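Local coordinates for diacylglycerol lipase (PDB 5XK2) that hydrolyses mono- and diacylglycerols as a class 3 lipase, with a lid that is closed over the active site in this form, at the interface of chains A and B. Sequence-based numbering; all coordinates share one arbitrary frame. Chains: chain A/B, Diacylglycerol lipase.

Contact 1: the interface of chains A and B. Residues chain A 98-99, 101, 103, 211, 213, 216; chain B 262-263, 265-266.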
loop_
_atom_site.group_PDB
_atom_site.type_symbol
_atom_site.label_atom_id
_atom_site.label_comp_id
_atom_site.label_asym_id
_atom_site.label_seq_id
_atom_site.Cartn_x
_atom_site.Cartn_y
_atom_site.Cartn_z
ATOM N N VAL A 98 -5.107 0.315 6.039
ATOM C CA VAL A 98 -5.142 1.601 6.732
ATOM C C VAL A 98 -6.178 2.611 6.237
ATOM O O VAL A 98 -6.424 3.599 6.931
ATOM C CB VAL A 98 -3.750 2.309 6.679
ATOM C CG1 VAL A 98 -2.667 1.417 7.271
ATOM C CG2 VAL A 98 -3.395 2.728 5.259
ATOM N N THR A 99 -6.808 2.374 5.083
ATOM C CA THR A 99 -7.599 3.438 4.441
ATOM C C THR A 99 -8.786 3.923 5.290
ATOM O O THR A 99 -9.093 5.118 5.288
ATOM C CB THR A 99 -8.081 3.000 3.045
ATOM O OG1 THR A 99 -6.977 3.079 2.136
ATOM C CG2 THR A 99 -9.182 3.917 2.513
ATOM N N ALA A 101 -8.701 4.083 8.513
ATOM C CA ALA A 101 -8.049 4.792 9.609
ATOM C C ALA A 101 -8.740 4.492 10.938
ATOM O O ALA A 101 -8.647 5.280 11.881
ATOM C CB ALA A 101 -8.028 6.297 9.345
ATOM N N PHE A 103 -9.486 1.150 13.770
ATOM C CA PHE A 103 -9.035 -0.189 14.161
ATOM C C PHE A 103 -9.779 -0.624 15.424
ATOM O O PHE A 103 -9.225 -0.601 16.523
ATOM C CB PHE A 103 -7.518 -0.210 14.420
ATOM C CG PHE A 103 -6.671 0.127 13.202
ATOM C CD1 PHE A 103 -6.314 -0.854 12.288
ATOM C CD2 PHE A 103 -6.226 1.417 12.999
ATOM C CE1 PHE A 103 -5.527 -0.539 11.174
ATOM C CE2 PHE A 103 -5.445 1.736 11.889
ATOM C CZ PHE A 103 -5.092 0.750 10.989
ATOM N N LEU A 211 1.472 0.868 14.019
ATOM C CA LEU A 211 0.016 0.839 13.849
ATOM C C LEU A 211 -0.572 -0.438 14.422
ATOM O O LEU A 211 0.081 -1.478 14.423
ATOM C CB LEU A 211 -0.362 0.943 12.373
ATOM C CG LEU A 211 0.027 2.252 11.687
ATOM C CD1 LEU A 211 -0.331 2.148 10.222
ATOM C CD2 LEU A 211 -0.672 3.429 12.355
ATOM N N LEU A 213 -2.369 2.913 16.457
ATOM C CA LEU A 213 -1.748 3.898 17.333
ATOM C C LEU A 213 -1.902 3.597 18.814
ATOM O O LEU A 213 -2.876 2.962 19.257
ATOM C CB LEU A 213 -2.338 5.282 17.071
ATOM C CG LEU A 213 -2.248 5.846 15.657
ATOM C CD1 LEU A 213 -2.864 7.236 15.637
ATOM C CD2 LEU A 213 -0.805 5.909 15.231
ATOM N N MET A 216 -5.096 4.831 20.039
ATOM C CA MET A 216 -6.242 3.981 19.750
ATOM C C MET A 216 -6.405 2.863 20.795
ATOM O O MET A 216 -7.252 1.972 20.647
ATOM C CB MET A 216 -6.108 3.387 18.346
ATOM C CG MET A 216 -6.217 4.417 17.238
ATOM S SD MET A 216 -5.709 3.675 15.682
ATOM C CE MET A 216 -6.095 4.985 14.519
ATOM N N LEU B 262 1.760 7.474 6.861
ATOM C CA LEU B 262 1.048 6.321 6.296
ATOM C C LEU B 262 -0.398 6.285 6.741
ATOM O O LEU B 262 -1.287 5.898 5.974
ATOM C CB LEU B 262 1.744 5.006 6.691
ATOM C CG LEU B 262 1.022 3.692 6.375
ATOM C CD1 LEU B 262 0.847 3.535 4.882
ATOM C CD2 LEU B 262 1.832 2.534 6.920
ATOM N N LEU B 263 -0.647 6.697 7.978
ATOM C CA LEU B 263 -2.004 6.611 8.499
ATOM C C LEU B 263 -2.883 7.747 7.975
ATOM O O LEU B 263 -4.103 7.753 8.169
ATOM C CB LEU B 263 -1.980 6.600 10.028
ATOM C CG LEU B 263 -3.324 6.290 10.689
ATOM C CD1 LEU B 263 -3.890 4.937 10.274
ATOM C CD2 LEU B 263 -3.169 6.374 12.192
ATOM N N PHE B 265 -3.367 8.070 4.921
ATOM C CA PHE B 265 -3.752 7.624 3.588
ATOM C C PHE B 265 -5.238 7.787 3.288
ATOM O O PHE B 265 -5.618 7.966 2.127
ATOM C CB PHE B 265 -3.344 6.168 3.345
ATOM C CG PHE B 265 -3.351 5.809 1.891
ATOM C CD1 PHE B 265 -2.293 6.178 1.075
ATOM C CD2 PHE B 265 -4.446 5.177 1.326
ATOM C CE1 PHE B 265 -2.304 5.888 -0.289
ATOM C CE2 PHE B 265 -4.470 4.881 -0.032
ATOM C CZ PHE B 265 -3.399 5.236 -0.840
ATOM N N HIS B 266 -6.091 7.738 4.309
ATOM C CA HIS B 266 -7.517 7.974 4.088
ATOM C C HIS B 266 -7.773 9.263 3.303
ATOM O O HIS B 266 -8.687 9.321 2.482
ATOM C CB HIS B 266 -8.264 8.038 5.431
ATOM C CG HIS B 266 -7.865 9.201 6.282
ATOM N ND1 HIS B 266 -8.588 10.373 6.324
ATOM C CD2 HIS B 266 -6.808 9.378 7.110
ATOM C CE1 HIS B 266 -8.000 11.219 7.152
ATOM N NE2 HIS B 266 -6.917 10.640 7.640
HETATM O O HOH W 1 -5.631 6.084 6.578
#
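B:Leu263 is the main apolar plug of this patch, packing against A:Phe103, A:Leu211, A:Leu213 and A:Met216 of chain A. Its CG lies anti to the backbone N (chi1 -171°), and this sends both methyl branches across the interface. B:Leu263 CD2 meets A:Leu213 tip to tip, 3.6 Å from A:Leu213 CD1. B:Leu263 CD2 also lies 3.9 Å from A:Leu211 CD2, where the two leucines cross obliquely. A:Met216, extended beyond CG, brings its terminal CE to B:Leu263 CD2 from the tip. The other branch, B:Leu263 CD1, sits at the edge of the A:Phe103 ring and in its plane, 3.9 Å from A:Phe103 CE2.

A:Val98 forms the second part of the contact. Its CG1 is anti to the carbonyl carbon (chi1 -57°), which leaves CG2 in the crowded position between the backbone N and the carbonyl carbon. This branch meets the side chain of B:Phe265 at about a right angle, with 3.9 Å between A:Val98 CG2 and B:Phe265 CB. Farther along, the A:Ala101 methyl CB packs 4.0 Å from the B:His266 ring carbon CD2.

Direct polar bonding is absent here; a water joins the backbones instead. The water lies 2.6 Å from A:Val98 O and 2.8 Å from B:Leu263 O. B:His266 N is bonded to the same water, which also lies at the edge of the B:His266 ring, in its plane.

In chain A, helix 94-98 is the lid helix of the lipase and supplies A:Val98. The loop after it supplies A:Thr99, A:Ala101 and A:Phe103. The loop leading into 3-10 helix 214-216 supplies A:Leu211 and A:Leu213, and that helix A:Met216. Chain B contributes the start of 3-10 helix 262-269.

Contact 2: the interface of chains A and B. Residues chain A 92, 94, 265, 268-269, 276; chain B 95-96, 98-99.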
loop_
_atom_site.group_PDB
_atom_site.type_symbol
_atom_site.label_atom_id
_atom_site.label_comp_id
_atom_site.label_asym_id
_atom_site.label_seq_id
_atom_site.Cartn_x
_atom_site.Cartn_y
_atom_site.Cartn_z
ATOM N N TYR A 92 -1.972 -8.433 1.878
ATOM C CA TYR A 92 -0.818 -7.777 1.277
ATOM C C TYR A 92 -1.070 -6.300 1.031
ATOM O O TYR A 92 -0.117 -5.507 0.941
ATOM C CB TYR A 92 -0.432 -8.451 -0.037
ATOM C CG TYR A 92 0.950 -8.068 -0.510
ATOM C CD1 TYR A 92 2.086 -8.597 0.105
ATOM C CD2 TYR A 92 1.124 -7.189 -1.571
ATOM C CE1 TYR A 92 3.358 -8.251 -0.325
ATOM C CE2 TYR A 92 2.387 -6.840 -2.003
ATOM C CZ TYR A 92 3.500 -7.374 -1.379
ATOM O OH TYR A 92 4.759 -7.029 -1.812
ATOM N N ILE A 94 -1.462 -2.927 2.085
ATOM C CA ILE A 94 -1.306 -2.044 3.231
ATOM C C ILE A 94 -2.282 -0.888 3.122
ATOM O O ILE A 94 -2.867 -0.464 4.120
ATOM C CB ILE A 94 0.127 -1.494 3.333
ATOM C CG1 ILE A 94 1.120 -2.638 3.545
ATOM C CG2 ILE A 94 0.230 -0.484 4.472
ATOM C CD1 ILE A 94 0.976 -3.344 4.891
ATOM N N PHE A 265 8.724 2.535 4.132
ATOM C CA PHE A 265 8.189 1.208 3.906
ATOM C C PHE A 265 9.251 0.185 3.478
ATOM O O PHE A 265 9.123 -0.994 3.779
ATOM C CB PHE A 265 7.059 1.238 2.875
ATOM C CG PHE A 265 6.251 -0.006 2.890
ATOM C CD1 PHE A 265 5.307 -0.209 3.873
ATOM C CD2 PHE A 265 6.499 -1.018 1.973
ATOM C CE1 PHE A 265 4.586 -1.376 3.918
ATOM C CE2 PHE A 265 5.774 -2.197 2.010
ATOM C CZ PHE A 265 4.820 -2.376 2.984
ATOM N N HIS A 268 10.204 -2.334 5.968
ATOM C CA HIS A 268 9.245 -3.380 6.323
ATOM C C HIS A 268 9.558 -4.725 5.689
ATOM O O HIS A 268 9.151 -5.757 6.227
ATOM C CB HIS A 268 7.816 -2.959 5.904
ATOM C CG HIS A 268 6.736 -3.870 6.404
ATOM N ND1 HIS A 268 6.531 -4.119 7.745
ATOM C CD2 HIS A 268 5.758 -4.537 5.742
ATOM C CE1 HIS A 268 5.487 -4.923 7.885
ATOM N NE2 HIS A 268 4.999 -5.189 6.684
ATOM N N VAL A 269 10.215 -4.726 4.527
ATOM C CA VAL A 269 10.363 -5.978 3.803
ATOM C C VAL A 269 11.699 -6.658 4.046
ATOM O O VAL A 269 11.897 -7.769 3.562
ATOM C CB VAL A 269 10.135 -5.782 2.284
ATOM C CG1 VAL A 269 8.804 -5.075 2.068
ATOM C CG2 VAL A 269 11.265 -4.968 1.660
ATOM N N ASP A 276 9.080 -10.795 1.971
ATOM C CA ASP A 276 7.920 -10.953 1.102
ATOM C C ASP A 276 8.263 -11.188 -0.373
ATOM O O ASP A 276 7.409 -10.989 -1.241
ATOM C CB ASP A 276 6.985 -9.762 1.240
ATOM C CG ASP A 276 7.584 -8.490 0.689
ATOM O OD1 ASP A 276 8.823 -8.414 0.574
ATOM O OD2 ASP A 276 6.811 -7.574 0.349
ATOM N N ARG B 95 2.508 0.489 -1.985
ATOM C CA ARG B 95 3.700 -0.128 -1.410
ATOM C C ARG B 95 4.692 -0.467 -2.522
ATOM O O ARG B 95 5.880 -0.229 -2.360
ATOM C CB ARG B 95 3.360 -1.371 -0.565
ATOM C CG ARG B 95 2.808 -2.574 -1.320
ATOM C CD ARG B 95 2.492 -3.732 -0.361
ATOM N NE ARG B 95 3.702 -4.410 0.110
ATOM C CZ ARG B 95 3.744 -5.217 1.168
ATOM N NH1 ARG B 95 2.641 -5.455 1.875
ATOM N NH2 ARG B 95 4.888 -5.791 1.520
ATOM N N ASN B 96 4.213 -0.969 -3.661
ATOM C CA ASN B 96 5.116 -1.265 -4.777
ATOM C C ASN B 96 5.792 0.002 -5.295
ATOM O O ASN B 96 6.958 -0.011 -5.696
ATOM C CB ASN B 96 4.371 -1.973 -5.906
ATOM C CG ASN B 96 4.050 -3.419 -5.572
ATOM O OD1 ASN B 96 4.423 -3.924 -4.506
ATOM N ND2 ASN B 96 3.351 -4.094 -6.479
ATOM N N VAL B 98 6.556 2.787 -3.516
ATOM C CA VAL B 98 7.547 3.314 -2.584
ATOM C C VAL B 98 8.592 2.338 -2.033
ATOM O O VAL B 98 9.576 2.797 -1.449
ATOM C CB VAL B 98 6.861 3.959 -1.353
ATOM C CG1 VAL B 98 5.888 5.049 -1.785
ATOM C CG2 VAL B 98 6.146 2.897 -0.523
ATOM N N THR B 99 8.420 1.027 -2.224
ATOM C CA THR B 99 9.256 0.044 -1.507
ATOM C C THR B 99 10.747 0.132 -1.854
ATOM O O THR B 99 11.600 -0.098 -0.994
ATOM C CB THR B 99 8.750 -1.398 -1.748
ATOM O OG1 THR B 99 7.510 -1.572 -1.055
ATOM C CG2 THR B 99 9.721 -2.433 -1.205
#
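The lid helix 94-98 of chain B, a feature of class 3 lipases, sends B:Arg95 into a slot of chain A between A:Tyr92 and A:Phe265. The arginine leaves its helix with CG in the crowded position between the backbone N and the carbonyl carbon. Its chain then bends at chi3 (-75°), which turns the guanidinium into the slot.

The A:Tyr92 ring lies flat on one face of the guanidinium, the planes 12° apart. B:Arg95 CZ is 3.3 Å from A:Tyr92 CZ and sits toward the rim of the ring, a cation-pi contact. A:Phe265 takes the opposite face in another way. Its plane stands at 79° to the guanidinium, and its tip atom CZ points at the centre, 3.5 Å from B:Arg95 CZ.

Polar groups fix the rotation of the sandwiched guanidinium. B:Arg95 NH1 donates to the backbone A:Tyr92 O at 2.9 Å, along a lone pair in the carbonyl plane. On the other side, B:Arg95 NH2 makes a salt bridge to the A:Asp276 carboxylate oxygen OD2, also at 2.9 Å. The N-H does not point at that oxygen, so the pairing is mainly one of charge. The phenol A:Tyr92 OH donates to the same A:Asp276 OD2 at 3.0 Å, from above the carboxylate plane. It ties the stacked ring to the salt-bridge partner, and the nearby arginine probably favours the charged carboxylate.

B:Thr99 crosses A:Phe265 obliquely, the hydroxyl B:Thr99 OG1 3.2 Å from the ring atom A:Phe265 CD2. The hydroxyl B:Thr99 OG1 donates to B:Arg95 O at 2.5 Å, from above the carbonyl plane. Behind, CB of A:His268, the catalytic histidine of the family, lies over the centre of one face of the A:Phe265 ring.

The centres of contact 1 and contact 2 are about 15 Å apart, on one two-fold symmetric interface. Both pair the lid region of one chain with the 3-10 helix 262-269 of the other, but with the chains exchanged. A:Val98, A:Thr99 and B:Phe265 of contact 1 therefore return in contact 2 as B:Val98, B:Thr99 and A:Phe265. Contact 1 is mainly apolar and bridged by water, whereas contact 2 adds charge. Together with their twins they hold both lid helices against the partner, which may favour the closed conformation. The structure alone does not show whether this dimer forms in solution.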